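Local coordinates for protein HTP-2 (Caenorhabditis elegans, PDB 4TZM) that is a HORMA domain protein of the meiotic chromosome axis that binds a closure motif of its partner HTP-3, probably helping the axis assemble, at residues 52-57 with 178-183. Residues are numbered along the deposited sequence; the frame is centred on the assembly and turned at random.
Sequences AVLRQR and VQFLCT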
loop_
_atom_site.group_PDB
_atom_site.type_symbol
_atom_site.label_atom_id
_atom_site.label_comp_id
_atom_site.label_asym_id
_atom_site.label_seq_id
_atom_site.Cartn_x
_atom_site.Cartn_y
_atom_site.Cartn_z
ATOM N N ALA A 52 -6.408 5.224 -3.926
ATOM C CA ALA A 52 -6.533 5.131 -5.371
ATOM C C ALA A 52 -7.319 3.886 -5.769
ATOM O O ALA A 52 -8.195 3.952 -6.624
ATOM C CB ALA A 52 -5.155 5.127 -6.023
ATOM N N VAL A 53 -7.020 2.755 -5.135
ATOM C CA VAL A 53 -7.718 1.513 -5.456
ATOM C C VAL A 53 -9.204 1.603 -5.124
ATOM O O VAL A 53 -10.049 1.251 -5.950
ATOM C CB VAL A 53 -7.121 0.309 -4.711
ATOM C CG1 VAL A 53 -7.934 -0.942 -5.009
ATOM C CG2 VAL A 53 -5.668 0.108 -5.103
ATOM N N LEU A 54 -9.519 2.077 -3.920
ATOM C CA LEU A 54 -10.909 2.234 -3.499
ATOM C C LEU A 54 -11.695 3.124 -4.461
ATOM O O LEU A 54 -12.819 2.798 -4.837
ATOM C CB LEU A 54 -10.984 2.806 -2.079
ATOM C CG LEU A 54 -10.608 1.892 -0.909
ATOM C CD1 LEU A 54 -10.572 2.685 0.387
ATOM C CD2 LEU A 54 -11.576 0.727 -0.791
ATOM N N ARG A 55 -11.101 4.240 -4.869
ATOM C CA ARG A 55 -11.789 5.171 -5.759
ATOM C C ARG A 55 -11.887 4.622 -7.182
ATOM O O ARG A 55 -12.975 4.548 -7.751
ATOM C CB ARG A 55 -11.083 6.529 -5.768
ATOM C CG ARG A 55 -11.603 7.494 -6.826
ATOM C CD ARG A 55 -13.028 7.951 -6.540
ATOM N NE ARG A 55 -13.782 8.105 -7.780
ATOM C CZ ARG A 55 -14.793 7.322 -8.141
ATOM N NH1 ARG A 55 -15.193 6.340 -7.343
ATOM N NH2 ARG A 55 -15.412 7.527 -9.296
ATOM N N GLN A 56 -10.747 4.228 -7.742
ATOM C CA GLN A 56 -10.670 3.801 -9.140
ATOM C C GLN A 56 -11.518 2.559 -9.431
ATOM O O GLN A 56 -12.035 2.402 -10.535
ATOM C CB GLN A 56 -9.208 3.546 -9.527
ATOM C CG GLN A 56 -8.769 4.214 -10.827
ATOM C CD GLN A 56 -8.887 5.728 -10.787
ATOM O OE1 GLN A 56 -8.486 6.372 -9.817
ATOM N NE2 GLN A 56 -9.442 6.303 -11.846
ATOM N N ARG A 57 -11.666 1.683 -8.441
ATOM C CA ARG A 57 -12.511 0.501 -8.596
ATOM C C ARG A 57 -13.959 0.812 -8.228
ATOM O O ARG A 57 -14.816 -0.077 -8.237
ATOM C CB ARG A 57 -11.982 -0.661 -7.747
ATOM C CG ARG A 57 -10.755 -1.338 -8.333
ATOM C CD ARG A 57 -11.032 -1.855 -9.737
ATOM N NE ARG A 57 -11.687 -3.158 -9.738
ATOM C CZ ARG A 57 -12.447 -3.610 -10.730
ATOM N NH1 ARG A 57 -12.661 -2.858 -11.801
ATOM N NH2 ARG A 57 -13.001 -4.813 -10.651
ATOM N N VAL A 178 -2.013 1.525 -11.232
ATOM C CA VAL A 178 -3.298 1.321 -10.574
ATOM C C VAL A 178 -4.421 1.976 -11.373
ATOM O O VAL A 178 -5.409 1.322 -11.716
ATOM C CB VAL A 178 -3.297 1.873 -9.130
ATOM C CG1 VAL A 178 -4.719 2.016 -8.609
ATOM C CG2 VAL A 178 -2.490 0.966 -8.222
ATOM N N GLN A 179 -4.261 3.259 -11.682
ATOM C CA GLN A 179 -5.259 3.976 -12.469
ATOM C C GLN A 179 -5.475 3.331 -13.831
ATOM O O GLN A 179 -6.597 3.285 -14.324
ATOM C CB GLN A 179 -4.854 5.438 -12.645
ATOM C CG GLN A 179 -4.843 6.218 -11.343
ATOM C CD GLN A 179 -4.325 7.627 -11.512
ATOM O OE1 GLN A 179 -3.775 7.976 -12.557
ATOM N NE2 GLN A 179 -4.497 8.450 -10.482
ATOM N N PHE A 180 -4.407 2.823 -14.436
ATOM C CA PHE A 180 -4.533 2.175 -15.736
ATOM C C PHE A 180 -5.205 0.806 -15.613
ATOM O O PHE A 180 -6.092 0.472 -16.400
ATOM C CB PHE A 180 -3.169 2.036 -16.410
ATOM C CG PHE A 180 -3.192 1.165 -17.631
ATOM C CD1 PHE A 180 -3.725 1.630 -18.821
ATOM C CD2 PHE A 180 -2.687 -0.123 -17.585
ATOM C CE1 PHE A 180 -3.752 0.824 -19.943
ATOM C CE2 PHE A 180 -2.711 -0.932 -18.704
ATOM C CZ PHE A 180 -3.245 -0.459 -19.884
ATOM N N LEU A 181 -4.777 0.023 -14.624
ATOM C CA LEU A 181 -5.347 -1.299 -14.359
ATOM C C LEU A 181 -6.851 -1.245 -14.089
ATOM O O LEU A 181 -7.629 -2.004 -14.675
ATOM C CB LEU A 181 -4.644 -1.949 -13.163
ATOM C CG LEU A 181 -5.210 -3.256 -12.604
ATOM C CD1 LEU A 181 -5.142 -4.355 -13.648
ATOM C CD2 LEU A 181 -4.469 -3.667 -11.338
ATOM N N CYS A 182 -7.258 -0.347 -13.199
ATOM C CA CYS A 182 -8.649 -0.302 -12.759
ATOM C C CYS A 182 -9.582 0.275 -13.818
ATOM O O CYS A 182 -10.762 -0.067 -13.860
ATOM C CB CYS A 182 -8.764 0.501 -11.462
ATOM S SG CYS A 182 -7.881 -0.227 -10.069
ATOM N N THR A 183 -9.047 1.148 -14.666
ATOM C CA THR A 183 -9.843 1.830 -15.685
ATOM C C THR A 183 -9.878 1.098 -17.030
ATOM O O THR A 183 -10.950 0.907 -17.604
ATOM C CB THR A 183 -9.317 3.261 -15.921
ATOM O OG1 THR A 183 -9.389 4.001 -14.696
ATOM C CG2 THR A 183 -10.130 3.971 -16.993
#
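Gln56 lays its aliphatic stem over Cys182 and the adjoining turn of helix 164-185, with its CB 3.6 Å from Cys182 CB and its CG resting on Gln179 CA. A bend at chi2 (61°) turns the amide across the flank of the neighbouring helix, where OE1 lies beside Gln179 CG and NE2 comes within 3.7 Å of Thr183 OG1. The two glutamine amides are turned 52° apart and do not pair; Gln179 sends NE2 to the carbonyl of Ser75 instead. Thr183 OG1 donates in the carbonyl plane to Gln179 O at 2.9 Å, tying its hydroxyl to its own helix. Next to Gln56, Cys182 points its thiol at the folded arm of Arg57, and SG is 3.5 Å from Arg57 CG. Bends at chi2 and chi3 wrap that methylene chain past the sulfur, while the guanidinium makes a salt bridge to Glu123 and a hydrogen bond to the Glu187 carbonyl. One turn earlier, Val178 CG1 meets both Ala52 CB and Val53 CG2, each at 4.1 Å. Phe125 of strand 123-133 packs against Val53 and Cys182, placing this part of the seam on the sheet of the HORMA domain. The end of helix 35-56 runs beside helix 164-185, their local axes 29° from parallel and 9.7 Å apart at closest approach. No hydrogen bond joins the two segments: the interface is mostly methyls, methylenes and a thiol, with the Gln56 amide at its rim, and the buried arginine probably has its charge balanced by Glu123, outside the helix pair.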